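Local coordinates for capsid protein (Infectious hypodermal and hematopoietic necrosis virus, PDB 3N7X) that forms, in sixty copies, the icosahedral shell of a small shrimp-infecting densovirus of the parvovirus family and binds calcium, at residues N70-P75 and P178-V183; W111-A116 and L291-R296; Q161-E166 and L320-I325; T217-G222 and Y311-C316. All coordinates share one frame; numbering follows the deposited sequence.

Contact 1. Residues N70-P75 and P178-V183; sequences NLYCLP and PQLVTV
The ring of Y72 is the broad surface that L180 settles on. Methyl CD2 of L180 lies 3.5 Å from the ring centroid and 3° off the ring normal, a CH-pi contact squarely over the middle. With CG of Y72 anti to its carbonyl carbon (chi1 -68°), the ring starts out beside that methyl. At the ring's edge, P178 O lies in the plane, 3.3 Å from Y72 CD2, and the prolyl CB presses to 3.1 Å from C73 O. One ladder of backbone bonds holds this antiparallel pair, neighbours in the seven-stranded sheet: L71 and V181 exchange both N-H···O bonds, and C73 N reaches Q179 O at 2.8 Å. The other face is filled by smaller bumps. V181 CG2 rests against C73 CB at 3.6 Å, and L71 CD1 meets V183 CG1 at 4.2 Å, those two side chains crossing at about a right angle. Beyond L180, N70 turns its amide nitrogen toward T182, where ND2 gives OG1 a short but weak, bent bond of 2.7 Å. The far end of Y72 is held outside the pair: its hydroxyl bonds D59, and F58 meets its ring edge-to-face. The chemistry is thus mostly apolar: the backbone bonds set the register, while the buried tyrosine is packed by a methyl and has its one polar side-chain atom satisfied by D59.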
loop_
_atom_site.group_PDB
_atom_site.type_symbol
_atom_site.label_atom_id
_atom_site.label_comp_id
_atom_site.label_asym_id
_atom_site.label_seq_id
_atom_site.Cartn_x
_atom_site.Cartn_y
_atom_site.Cartn_z
ATOM N N ASN A 70 18.079 87.287 -58.890
ATOM C CA ASN A 70 18.396 86.035 -59.569
ATOM C C ASN A 70 18.911 84.911 -58.687
ATOM O O ASN A 70 19.394 85.132 -57.577
ATOM C CB ASN A 70 19.427 86.270 -60.678
ATOM C CG ASN A 70 19.004 87.343 -61.653
ATOM O OD1 ASN A 70 19.276 88.523 -61.440
ATOM N ND2 ASN A 70 18.324 86.944 -62.724
ATOM N N LEU A 71 18.807 83.698 -59.217
ATOM C CA LEU A 71 19.275 82.491 -58.549
ATOM C C LEU A 71 19.708 81.535 -59.650
ATOM O O LEU A 71 19.182 81.588 -60.764
ATOM C CB LEU A 71 18.150 81.846 -57.730
ATOM C CG LEU A 71 17.664 82.575 -56.472
ATOM C CD1 LEU A 71 16.454 81.850 -55.887
ATOM C CD2 LEU A 71 18.792 82.649 -55.451
ATOM N N TYR A 72 20.681 80.681 -59.359
ATOM C CA TYR A 72 21.113 79.714 -60.352
ATOM C C TYR A 72 20.064 78.625 -60.333
ATOM O O TYR A 72 19.540 78.280 -59.275
ATOM C CB TYR A 72 22.462 79.101 -59.992
ATOM C CG TYR A 72 23.617 80.061 -60.052
ATOM C CD1 TYR A 72 23.959 80.842 -58.950
ATOM C CD2 TYR A 72 24.385 80.181 -61.211
ATOM C CE1 TYR A 72 25.040 81.719 -58.999
ATOM C CE2 TYR A 72 25.466 81.051 -61.272
ATOM C CZ TYR A 72 25.790 81.818 -60.165
ATOM O OH TYR A 72 26.863 82.681 -60.223
ATOM N N CYS A 73 19.751 78.086 -61.502
ATOM C CA CYS A 73 18.762 77.029 -61.587
ATOM C C CYS A 73 19.386 75.749 -62.124
ATOM O O CYS A 73 20.217 75.792 -63.029
ATOM C CB CYS A 73 17.609 77.462 -62.497
ATOM S SG CYS A 73 16.398 76.157 -62.842
ATOM N N LEU A 74 19.004 74.616 -61.546
ATOM C CA LEU A 74 19.495 73.324 -62.009
ATOM C C LEU A 74 18.270 72.499 -62.382
ATOM O O LEU A 74 17.619 71.907 -61.521
ATOM C CB LEU A 74 20.301 72.611 -60.921
ATOM C CG LEU A 74 20.757 71.191 -61.293
ATOM C CD1 LEU A 74 21.456 71.189 -62.644
ATOM C CD2 LEU A 74 21.687 70.660 -60.220
ATOM N N PRO A 75 17.932 72.466 -63.677
ATOM C CA PRO A 75 16.775 71.720 -64.181
ATOM C C PRO A 75 17.030 70.221 -64.329
ATOM O O PRO A 75 17.295 69.733 -65.428
ATOM C CB PRO A 75 16.499 72.401 -65.514
ATOM C CG PRO A 75 17.881 72.686 -66.007
ATOM C CD PRO A 75 18.603 73.198 -64.767
ATOM N N PRO A 178 24.866 75.475 -63.894
ATOM C CA PRO A 178 23.471 75.887 -63.730
ATOM C C PRO A 178 23.471 77.365 -64.124
ATOM O O PRO A 178 24.417 78.087 -63.811
ATOM C CB PRO A 178 23.233 75.686 -62.238
ATOM C CG PRO A 178 24.073 74.472 -61.947
ATOM C CD PRO A 178 25.353 74.764 -62.696
ATOM N N GLN A 179 22.428 77.814 -64.812
ATOM C CA GLN A 179 22.364 79.203 -65.259
ATOM C C GLN A 179 21.461 80.086 -64.405
ATOM O O GLN A 179 20.554 79.598 -63.725
ATOM C CB GLN A 179 21.908 79.241 -66.719
ATOM C CG GLN A 179 22.840 78.493 -67.656
ATOM C CD GLN A 179 24.256 79.048 -67.614
ATOM O OE1 GLN A 179 24.468 80.241 -67.829
ATOM N NE2 GLN A 179 25.229 78.184 -67.341
ATOM N N LEU A 180 21.712 81.392 -64.442
ATOM C CA LEU A 180 20.915 82.331 -63.665
ATOM C C LEU A 180 19.515 82.540 -64.223
ATOM O O LEU A 180 19.315 82.655 -65.433
ATOM C CB LEU A 180 21.623 83.683 -63.566
ATOM C CG LEU A 180 22.834 83.768 -62.634
ATOM C CD1 LEU A 180 23.387 85.186 -62.674
ATOM C CD2 LEU A 180 22.433 83.391 -61.208
ATOM N N VAL A 181 18.547 82.585 -63.317
ATOM C CA VAL A 181 17.151 82.791 -63.668
ATOM C C VAL A 181 16.647 83.967 -62.842
ATOM O O VAL A 181 16.921 84.056 -61.644
ATOM C CB VAL A 181 16.306 81.536 -63.346
ATOM C CG1 VAL A 181 14.829 81.847 -63.491
ATOM C CG2 VAL A 181 16.687 80.400 -64.282
ATOM N N THR A 182 15.926 84.878 -63.481
ATOM C CA THR A 182 15.404 86.034 -62.771
ATOM C C THR A 182 14.127 85.637 -62.045
ATOM O O THR A 182 13.122 85.310 -62.673
ATOM C CB THR A 182 15.112 87.193 -63.741
ATOM O OG1 THR A 182 16.328 87.580 -64.392
ATOM C CG2 THR A 182 14.548 88.390 -62.993
ATOM N N VAL A 183 14.174 85.665 -60.717
ATOM C CA VAL A 183 13.021 85.289 -59.910
ATOM C C VAL A 183 12.182 86.487 -59.461
ATOM O O VAL A 183 10.982 86.355 -59.235
ATOM C CB VAL A 183 13.463 84.474 -58.672
ATOM C CG1 VAL A 183 14.138 83.189 -59.116
ATOM C CG2 VAL A 183 14.418 85.280 -57.829
#

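Contact 2. Residues W111-A116 and L291-R296; sequences WKVHKA and LHLEVR
A beta bulge marks this antiparallel pairing, where H114 and K115 face H292. H114 N bonds H292 O at 3.0 Å, while H292 N turns to K115 O at 2.8 Å; between V113 and A116 the register slips by one residue. At the bulge the H114 ring reaches E294: NE2 donates to OE1 at 2.7 Å, with OE1 close to the imidazole plane but the N-H meeting it from 40° above the carboxylate plane. E294 stretches out, CG anti to the backbone N (chi1 176°), alongside K112. A water bridges the pair, accepting from K112 NZ at 2.7 Å and donating to E294 OE1 at 2.8 Å, so OE1 has two donors; OE2 is bonded by S45, and K112 NZ also meets T217 O. On the other face L293 CD1 fits between W111 CB and V113 CG2, and A116 CB packs on L291 CG at 3.9 Å. Such bulges are classic in antiparallel sheets; this five-stranded one, with strands 111-131 and 281-296, is consistent with the parvovirus capsid beta-barrel.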
loop_
_atom_site.group_PDB
_atom_site.type_symbol
_atom_site.label_atom_id
_atom_site.label_comp_id
_atom_site.label_asym_id
_atom_site.label_seq_id
_atom_site.Cartn_x
_atom_site.Cartn_y
_atom_site.Cartn_z
ATOM N N TRP A 111 10.501 55.215 -75.520
ATOM C CA TRP A 111 11.339 55.125 -74.338
ATOM C C TRP A 111 10.631 55.638 -73.084
ATOM O O TRP A 111 9.571 56.264 -73.163
ATOM C CB TRP A 111 12.616 55.938 -74.561
ATOM C CG TRP A 111 12.341 57.317 -75.098
ATOM C CD1 TRP A 111 12.360 57.705 -76.407
ATOM C CD2 TRP A 111 11.962 58.478 -74.342
ATOM N NE1 TRP A 111 12.018 59.033 -76.515
ATOM C CE2 TRP A 111 11.769 59.532 -75.263
ATOM C CE3 TRP A 111 11.765 58.728 -72.976
ATOM C CZ2 TRP A 111 11.390 60.823 -74.863
ATOM C CZ3 TRP A 111 11.387 60.013 -72.576
ATOM C CH2 TRP A 111 11.205 61.044 -73.520
ATOM N N LYS A 112 11.240 55.359 -71.932
ATOM C CA LYS A 112 10.735 55.784 -70.627
ATOM C C LYS A 112 11.937 56.172 -69.797
ATOM O O LYS A 112 13.033 55.648 -70.004
ATOM C CB LYS A 112 10.080 54.640 -69.852
ATOM C CG LYS A 112 8.819 54.072 -70.397
ATOM C CD LYS A 112 8.358 52.942 -69.494
ATOM C CE LYS A 112 7.072 52.342 -70.014
ATOM N NZ LYS A 112 6.613 51.222 -69.163
ATOM N N VAL A 113 11.724 57.072 -68.847
ATOM C CA VAL A 113 12.776 57.457 -67.927
ATOM C C VAL A 113 12.254 57.004 -66.573
ATOM O O VAL A 113 11.183 57.428 -66.131
ATOM C CB VAL A 113 13.011 58.970 -67.892
ATOM C CG1 VAL A 113 14.042 59.300 -66.820
ATOM C CG2 VAL A 113 13.498 59.448 -69.244
ATOM N N HIS A 114 12.996 56.117 -65.925
ATOM C CA HIS A 114 12.594 55.606 -64.628
ATOM C C HIS A 114 13.017 56.530 -63.508
ATOM O O HIS A 114 12.186 57.080 -62.792
ATOM C CB HIS A 114 13.196 54.219 -64.404
ATOM C CG HIS A 114 12.557 53.152 -65.236
ATOM N ND1 HIS A 114 11.299 52.656 -64.968
ATOM C CD2 HIS A 114 12.971 52.533 -66.367
ATOM C CE1 HIS A 114 10.966 51.780 -65.899
ATOM N NE2 HIS A 114 11.962 51.687 -66.760
ATOM N N LYS A 115 14.319 56.714 -63.374
ATOM C CA LYS A 115 14.856 57.542 -62.313
ATOM C C LYS A 115 16.052 58.330 -62.838
ATOM O O LYS A 115 16.742 57.893 -63.760
ATOM C CB LYS A 115 15.276 56.626 -61.162
ATOM C CG LYS A 115 15.653 57.310 -59.876
ATOM C CD LYS A 115 16.094 56.282 -58.831
ATOM C CE LYS A 115 16.479 56.961 -57.511
ATOM N NZ LYS A 115 17.047 56.020 -56.494
ATOM N N ALA A 116 16.284 59.502 -62.264
ATOM C CA ALA A 116 17.409 60.334 -62.660
ATOM C C ALA A 116 17.701 61.275 -61.504
ATOM O O ALA A 116 16.842 61.498 -60.646
ATOM C CB ALA A 116 17.074 61.121 -63.912
ATOM N N LEU A 291 20.960 58.735 -65.019
ATOM C CA LEU A 291 19.616 58.599 -65.549
ATOM C C LEU A 291 19.433 57.175 -66.052
ATOM O O LEU A 291 20.306 56.626 -66.732
ATOM C CB LEU A 291 19.371 59.595 -66.681
ATOM C CG LEU A 291 17.979 59.491 -67.320
ATOM C CD1 LEU A 291 17.539 60.851 -67.837
ATOM C CD2 LEU A 291 17.996 58.455 -68.444
ATOM N N HIS A 292 18.303 56.574 -65.689
ATOM C CA HIS A 292 17.981 55.215 -66.102
ATOM C C HIS A 292 16.938 55.282 -67.204
ATOM O O HIS A 292 15.795 55.686 -66.977
ATOM C CB HIS A 292 17.453 54.394 -64.920
ATOM C CG HIS A 292 18.456 54.207 -63.822
ATOM N ND1 HIS A 292 19.707 53.664 -64.039
ATOM C CD2 HIS A 292 18.400 54.505 -62.501
ATOM C CE1 HIS A 292 20.377 53.636 -62.900
ATOM N NE2 HIS A 292 19.608 54.141 -61.952
ATOM N N LEU A 293 17.351 54.887 -68.402
ATOM C CA LEU A 293 16.480 54.911 -69.561
ATOM C C LEU A 293 16.082 53.507 -69.985
ATOM O O LEU A 293 16.862 52.561 -69.864
ATOM C CB LEU A 293 17.198 55.596 -70.719
ATOM C CG LEU A 293 16.361 55.867 -71.968
ATOM C CD1 LEU A 293 15.426 57.036 -71.712
ATOM C CD2 LEU A 293 17.277 56.180 -73.134
ATOM N N GLU A 294 14.852 53.371 -70.465
ATOM C CA GLU A 294 14.376 52.087 -70.953
ATOM C C GLU A 294 13.899 52.353 -72.368
ATOM O O GLU A 294 13.098 53.257 -72.611
ATOM C CB GLU A 294 13.233 51.535 -70.096
ATOM C CG GLU A 294 12.654 50.231 -70.647
ATOM C CD GLU A 294 11.625 49.573 -69.730
ATOM O OE1 GLU A 294 11.044 50.266 -68.864
ATOM O OE2 GLU A 294 11.385 48.353 -69.886
ATOM N N VAL A 295 14.423 51.581 -73.307
ATOM C CA VAL A 295 14.064 51.750 -74.698
ATOM C C VAL A 295 13.400 50.499 -75.229
ATOM O O VAL A 295 13.827 49.370 -74.976
ATOM C CB VAL A 295 15.292 52.064 -75.565
ATOM C CG1 VAL A 295 14.869 52.252 -77.011
ATOM C CG2 VAL A 295 15.986 53.310 -75.046
ATOM N N ARG A 296 12.347 50.734 -75.987
ATOM C CA ARG A 296 11.546 49.696 -76.589
ATOM C C ARG A 296 12.255 49.133 -77.836
ATOM O O ARG A 296 12.859 49.881 -78.608
ATOM C CB ARG A 296 10.202 50.338 -76.919
ATOM C CG ARG A 296 9.134 49.429 -77.367
ATOM C CD ARG A 296 8.613 48.511 -76.290
ATOM N NE ARG A 296 7.695 47.623 -76.982
ATOM C CZ ARG A 296 6.426 47.913 -77.229
ATOM N NH1 ARG A 296 5.907 49.056 -76.805
ATOM N NH2 ARG A 296 5.702 47.101 -77.982
HETATM O O HOH W 1 8.421 49.414 -68.356
#

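Contact 3. Residues Q161-E166 and L320-I325; sequences QLSTKE and LNKCYI
Strand 322-324 forms one margin, within this chain, of a seven-stranded antiparallel sheet, and here it pairs with 161-164. L162 and C323 exchange both backbone bonds, each 2.9 Å, and T164 N adds a third to N321 O at 3.0 Å. On one face, Q161 and Y324 run side by side and point the same way; the amide OE1 comes within 3.4 Å of Y324 CE1, with the amide and ring planes 53° apart. The K322 chain bends at chi2 (-66°), which swings CD over toward 161-164, and its ammonium NZ donates to S163 OG at 2.8 Å. NZ also gives a bond to a water, which accepts a second one from Q161 NE2 at 2.9 Å, so three polar side chains are joined along this face. The opposite face is apolar, with L162 CB against C323 CB and L162 CD1 against I325 CD1. T164 OG1 bonds forward to E166 O at 2.6 Å. Strand 179-182 flanks 161-164 on the side away from 322-324, with S163 bonding T182. F265 of strand 264-268 packs on C323 and I325, W174 of helix 171-176 bonds L320 O, and Q310 of a neighbouring subunit bonds I325 O.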
loop_
_atom_site.group_PDB
_atom_site.type_symbol
_atom_site.label_atom_id
_atom_site.label_comp_id
_atom_site.label_asym_id
_atom_site.label_seq_id
_atom_site.Cartn_x
_atom_site.Cartn_y
_atom_site.Cartn_z
ATOM N N GLN A 161 6.230 80.738 -64.330
ATOM C CA GLN A 161 7.193 80.794 -65.422
ATOM C C GLN A 161 8.230 81.903 -65.246
ATOM O O GLN A 161 7.894 83.043 -64.923
ATOM C CB GLN A 161 6.452 81.002 -66.742
ATOM C CG GLN A 161 7.349 80.965 -67.970
ATOM C CD GLN A 161 6.616 81.358 -69.246
ATOM O OE1 GLN A 161 5.492 80.907 -69.499
ATOM N NE2 GLN A 161 7.254 82.195 -70.063
ATOM N N LEU A 162 9.494 81.572 -65.474
ATOM C CA LEU A 162 10.557 82.554 -65.337
ATOM C C LEU A 162 11.450 82.536 -66.566
ATOM O O LEU A 162 11.417 81.590 -67.357
ATOM C CB LEU A 162 11.397 82.255 -64.098
ATOM C CG LEU A 162 10.631 82.145 -62.779
ATOM C CD1 LEU A 162 11.591 81.692 -61.692
ATOM C CD2 LEU A 162 9.985 83.481 -62.417
ATOM N N SER A 163 12.244 83.591 -66.719
ATOM C CA SER A 163 13.173 83.698 -67.837
ATOM C C SER A 163 14.588 83.709 -67.299
ATOM O O SER A 163 14.824 84.130 -66.165
ATOM C CB SER A 163 12.946 84.992 -68.624
ATOM O OG SER A 163 11.747 84.939 -69.369
ATOM N N THR A 164 15.523 83.233 -68.111
ATOM C CA THR A 164 16.926 83.228 -67.728
ATOM C C THR A 164 17.374 84.687 -67.754
ATOM O O THR A 164 16.793 85.499 -68.477
ATOM C CB THR A 164 17.750 82.430 -68.739
ATOM O OG1 THR A 164 17.327 82.777 -70.063
ATOM C CG2 THR A 164 17.555 80.942 -68.536
ATOM N N LYS A 165 18.388 85.034 -66.965
ATOM C CA LYS A 165 18.869 86.411 -66.956
ATOM C C LYS A 165 19.324 86.770 -68.372
ATOM O O LYS A 165 19.060 87.864 -68.865
ATOM C CB LYS A 165 20.024 86.579 -65.969
ATOM C CG LYS A 165 20.436 88.028 -65.771
ATOM C CD LYS A 165 21.621 88.155 -64.830
ATOM C CE LYS A 165 22.052 89.602 -64.668
ATOM N NZ LYS A 165 23.255 89.728 -63.792
ATOM N N GLU A 166 20.011 85.839 -69.023
ATOM C CA GLU A 166 20.461 86.041 -70.394
ATOM C C GLU A 166 19.560 85.183 -71.251
ATOM O O GLU A 166 19.403 83.993 -70.993
ATOM C CB GLU A 166 21.899 85.590 -70.558
ATOM C CG GLU A 166 22.830 86.307 -69.635
ATOM C CD GLU A 166 24.264 86.073 -70.004
ATOM O OE1 GLU A 166 24.672 84.888 -70.085
ATOM O OE2 GLU A 166 24.983 87.077 -70.216
ATOM N N LEU A 320 15.362 76.737 -73.804
ATOM C CA LEU A 320 16.623 76.939 -73.108
ATOM C C LEU A 320 16.682 78.206 -72.242
ATOM O O LEU A 320 17.458 78.262 -71.288
ATOM C CB LEU A 320 17.770 76.958 -74.123
ATOM C CG LEU A 320 18.505 75.660 -74.490
ATOM C CD1 LEU A 320 17.813 74.445 -73.905
ATOM C CD2 LEU A 320 18.604 75.560 -76.001
ATOM N N ASN A 321 15.871 79.214 -72.564
ATOM C CA ASN A 321 15.879 80.464 -71.797
ATOM C C ASN A 321 14.658 80.641 -70.910
ATOM O O ASN A 321 14.363 81.753 -70.457
ATOM C CB ASN A 321 15.988 81.672 -72.730
ATOM C CG ASN A 321 14.830 81.764 -73.715
ATOM O OD1 ASN A 321 13.811 81.085 -73.566
ATOM N ND2 ASN A 321 14.979 82.616 -74.723
ATOM N N LYS A 322 13.947 79.545 -70.672
ATOM C CA LYS A 322 12.758 79.581 -69.832
ATOM C C LYS A 322 12.847 78.566 -68.701
ATOM O O LYS A 322 13.573 77.574 -68.785
ATOM C CB LYS A 322 11.502 79.294 -70.657
ATOM C CG LYS A 322 11.190 80.332 -71.702
ATOM C CD LYS A 322 10.834 81.664 -71.083
ATOM C CE LYS A 322 10.642 82.703 -72.175
ATOM N NZ LYS A 322 10.326 84.050 -71.626
ATOM N N CYS A 323 12.088 78.829 -67.647
ATOM C CA CYS A 323 12.047 77.961 -66.487
ATOM C C CYS A 323 10.591 77.786 -66.072
ATOM O O CYS A 323 9.924 78.754 -65.699
ATOM C CB CYS A 323 12.851 78.594 -65.354
ATOM S SG CYS A 323 12.630 77.829 -63.739
ATOM N N TYR A 324 10.093 76.556 -66.152
ATOM C CA TYR A 324 8.710 76.273 -65.778
ATOM C C TYR A 324 8.643 75.527 -64.456
ATOM O O TYR A 324 9.232 74.456 -64.306
ATOM C CB TYR A 324 8.031 75.443 -66.868
ATOM C CG TYR A 324 7.867 76.190 -68.166
ATOM C CD1 TYR A 324 6.748 76.995 -68.392
ATOM C CD2 TYR A 324 8.845 76.120 -69.159
ATOM C CE1 TYR A 324 6.608 77.715 -69.577
ATOM C CE2 TYR A 324 8.717 76.834 -70.347
ATOM C CZ TYR A 324 7.597 77.631 -70.550
ATOM O OH TYR A 324 7.484 78.359 -71.711
ATOM N N ILE A 325 7.917 76.093 -63.498
ATOM C CA ILE A 325 7.785 75.471 -62.191
ATOM C C ILE A 325 6.413 74.827 -62.032
ATOM O O ILE A 325 5.387 75.458 -62.276
ATOM C CB ILE A 325 7.990 76.504 -61.083
ATOM C CG1 ILE A 325 9.355 77.164 -61.263
ATOM C CG2 ILE A 325 7.894 75.836 -59.722
ATOM C CD1 ILE A 325 9.605 78.308 -60.323
HETATM O O HOH W 2 8.767 84.397 -68.936
#

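Contact 4. Residues T217-G222 and Y311-C316; sequences TRNWYG and YLHAPC
N219 lays its amide flat on the imidazole of H313, the two planes only 9° apart. From CB outwards, each atom sits over a different part of the ring. CB, a CH-pi contact over the face, is 3.8 Å from H313 ND1. CG, anti to the carbonyl carbon (chi1 -56°), is thereby placed 3.6 Å above the ring centre; OD1 goes to the CE1 side at 3.5 Å, and ND2 lies 3.7 Å from H313 CD2. The tip is held as well: ND2 donates in its own plane to Y221 OH at 3.3 Å and also bonds V251 O, while OD1 has a weak bond from H257 of a neighbouring subunit. Below the amide, H313 ND1 donates a hydrogen bond to Y311 O and NE2 bonds V251 N, which fixes the ring's rotation. The backbones here form a short, weakly bonded parallel pair, with H313 N bonding W220 O and G222 N bonding H313 O at 3.1 Å. On the far face of this pair L312 reaches over, CD2 3.5 Å from W220 CB and CD1 approaching G222 CA. On the Y221 and H313 face, Y221 CE1 lies 3.5 Å from H313 CB, and W242 meets the Y221 ring edge-to-face. A water accepts from W220 N and donates to Y311 O, while the W220 indole has cation-pi contacts with K112 and R296.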
loop_
_atom_site.group_PDB
_atom_site.type_symbol
_atom_site.label_atom_id
_atom_site.label_comp_id
_atom_site.label_asym_id
_atom_site.label_seq_id
_atom_site.Cartn_x
_atom_site.Cartn_y
_atom_site.Cartn_z
ATOM N N THR A 217 5.841 56.204 -65.644
ATOM C CA THR A 217 6.099 55.078 -66.528
ATOM C C THR A 217 4.892 54.415 -67.176
ATOM O O THR A 217 5.026 53.334 -67.755
ATOM C CB THR A 217 6.891 53.987 -65.788
ATOM O OG1 THR A 217 6.173 53.593 -64.610
ATOM C CG2 THR A 217 8.262 54.499 -65.392
ATOM N N ARG A 218 3.724 55.042 -67.104
ATOM C CA ARG A 218 2.539 54.436 -67.704
ATOM C C ARG A 218 2.582 54.423 -69.236
ATOM O O ARG A 218 1.944 53.576 -69.865
ATOM C CB ARG A 218 1.265 55.148 -67.229
ATOM C CG ARG A 218 0.889 56.409 -68.001
ATOM C CD ARG A 218 -0.190 57.158 -67.246
ATOM N NE ARG A 218 0.324 57.621 -65.961
ATOM C CZ ARG A 218 -0.404 57.770 -64.859
ATOM N NH1 ARG A 218 -1.701 57.489 -64.866
ATOM N NH2 ARG A 218 0.170 58.200 -63.745
ATOM N N ASN A 219 3.331 55.349 -69.833
ATOM C CA ASN A 219 3.425 55.423 -71.291
ATOM C C ASN A 219 4.834 55.253 -71.832
ATOM O O ASN A 219 5.815 55.256 -71.088
ATOM C CB ASN A 219 2.927 56.779 -71.802
ATOM C CG ASN A 219 1.525 57.097 -71.355
ATOM O OD1 ASN A 219 0.620 56.270 -71.472
ATOM N ND2 ASN A 219 1.329 58.309 -70.855
ATOM N N TRP A 220 4.906 55.098 -73.151
ATOM C CA TRP A 220 6.167 55.023 -73.874
ATOM C C TRP A 220 6.168 56.365 -74.611
ATOM O O TRP A 220 5.109 56.844 -75.031
ATOM C CB TRP A 220 6.174 53.880 -74.895
ATOM C CG TRP A 220 6.351 52.513 -74.302
ATOM C CD1 TRP A 220 5.405 51.531 -74.202
ATOM C CD2 TRP A 220 7.549 51.976 -73.723
ATOM N NE1 TRP A 220 5.938 50.418 -73.596
ATOM C CE2 TRP A 220 7.251 50.661 -73.290
ATOM C CE3 TRP A 220 8.846 52.477 -73.527
ATOM C CZ2 TRP A 220 8.201 49.838 -72.671
ATOM C CZ3 TRP A 220 9.795 51.660 -72.911
ATOM C CH2 TRP A 220 9.464 50.352 -72.490
ATOM N N TYR A 221 7.335 56.976 -74.760
ATOM C CA TYR A 221 7.431 58.263 -75.437
ATOM C C TYR A 221 8.326 58.153 -76.658
ATOM O O TYR A 221 9.278 57.371 -76.668
ATOM C CB TYR A 221 7.965 59.313 -74.458
ATOM C CG TYR A 221 7.014 59.537 -73.301
ATOM C CD1 TYR A 221 6.032 60.526 -73.362
ATOM C CD2 TYR A 221 7.019 58.685 -72.192
ATOM C CE1 TYR A 221 5.069 60.658 -72.355
ATOM C CE2 TYR A 221 6.060 58.806 -71.181
ATOM C CZ TYR A 221 5.085 59.794 -71.273
ATOM O OH TYR A 221 4.113 59.901 -70.306
ATOM N N GLY A 222 8.014 58.928 -77.691
ATOM C CA GLY A 222 8.812 58.881 -78.903
ATOM C C GLY A 222 9.596 60.149 -79.196
ATOM O O GLY A 222 9.501 61.129 -78.456
ATOM N N TYR A 311 0.164 54.538 -79.516
ATOM C CA TYR A 311 0.429 54.676 -78.089
ATOM C C TYR A 311 1.659 55.485 -77.691
ATOM O O TYR A 311 1.830 55.797 -76.515
ATOM C CB TYR A 311 0.482 53.287 -77.434
ATOM C CG TYR A 311 1.543 52.378 -78.001
ATOM C CD1 TYR A 311 2.878 52.505 -77.619
ATOM C CD2 TYR A 311 1.218 51.402 -78.945
ATOM C CE1 TYR A 311 3.867 51.683 -78.161
ATOM C CE2 TYR A 311 2.196 50.576 -79.496
ATOM C CZ TYR A 311 3.520 50.721 -79.100
ATOM O OH TYR A 311 4.492 49.906 -79.640
ATOM N N LEU A 312 2.522 55.823 -78.641
ATOM C CA LEU A 312 3.690 56.625 -78.289
ATOM C C LEU A 312 3.270 58.062 -78.018
ATOM O O LEU A 312 2.775 58.755 -78.905
ATOM C CB LEU A 312 4.739 56.622 -79.403
ATOM C CG LEU A 312 5.616 55.378 -79.541
ATOM C CD1 LEU A 312 6.762 55.689 -80.498
ATOM C CD2 LEU A 312 6.172 54.972 -78.182
ATOM N N HIS A 313 3.455 58.502 -76.784
ATOM C CA HIS A 313 3.105 59.864 -76.419
ATOM C C HIS A 313 4.271 60.791 -76.731
ATOM O O HIS A 313 5.392 60.344 -76.964
ATOM C CB HIS A 313 2.766 59.941 -74.929
ATOM C CG HIS A 313 1.420 59.382 -74.586
ATOM N ND1 HIS A 313 1.059 58.082 -74.870
ATOM C CD2 HIS A 313 0.347 59.950 -73.985
ATOM C CE1 HIS A 313 -0.178 57.874 -74.457
ATOM N NE2 HIS A 313 -0.633 58.991 -73.916
ATOM N N ALA A 314 3.997 62.088 -76.746
ATOM C CA ALA A 314 5.038 63.070 -77.007
ATOM C C ALA A 314 5.358 63.748 -75.682
ATOM O O ALA A 314 4.464 64.239 -74.987
ATOM C CB ALA A 314 4.560 64.094 -78.024
ATOM N N PRO A 315 6.638 63.768 -75.307
ATOM C CA PRO A 315 7.039 64.396 -74.048
ATOM C C PRO A 315 6.870 65.906 -74.069
ATOM O O PRO A 315 6.816 66.530 -75.130
ATOM C CB PRO A 315 8.502 63.990 -73.917
ATOM C CG PRO A 315 8.958 63.942 -75.349
ATOM C CD PRO A 315 7.806 63.213 -76.015
ATOM N N CYS A 316 6.784 66.486 -72.882
ATOM C CA CYS A 316 6.654 67.923 -72.744
ATOM C C CYS A 316 8.028 68.532 -73.027
ATOM O O CYS A 316 9.059 67.933 -72.701
ATOM C CB CYS A 316 6.223 68.257 -71.314
ATOM S SG CYS A 316 5.849 69.998 -71.009
HETATM O O HOH W 3 2.656 54.192 -74.232
#

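Overall arrangement
From the N terminus, strand 70-74 opens contact 1, strand 111-131 contact 2 and strand 161-164 contact 3, before 178-183 closes contact 1, which therefore crosses both others. Residues 217-222 then open contact 4; 291-296 close contact 2, 311-316 close contact 4 and 320-325 close contact 3. Contact 2 crosses contacts 3 and 4, and contact 4 falls within the span of contact 3. Contacts 1 and 3 belong to one seven-stranded sheet, meeting where 179-182 pairs with 161-164. About 25 Å from contact 3, centre to centre, contact 2 joins strands 111-131 and 281-296 of the five-stranded sheet, and contact 4 adds the short 220-221/312-313 pair beside it, W111 N lying 2.7 Å from Y221 O.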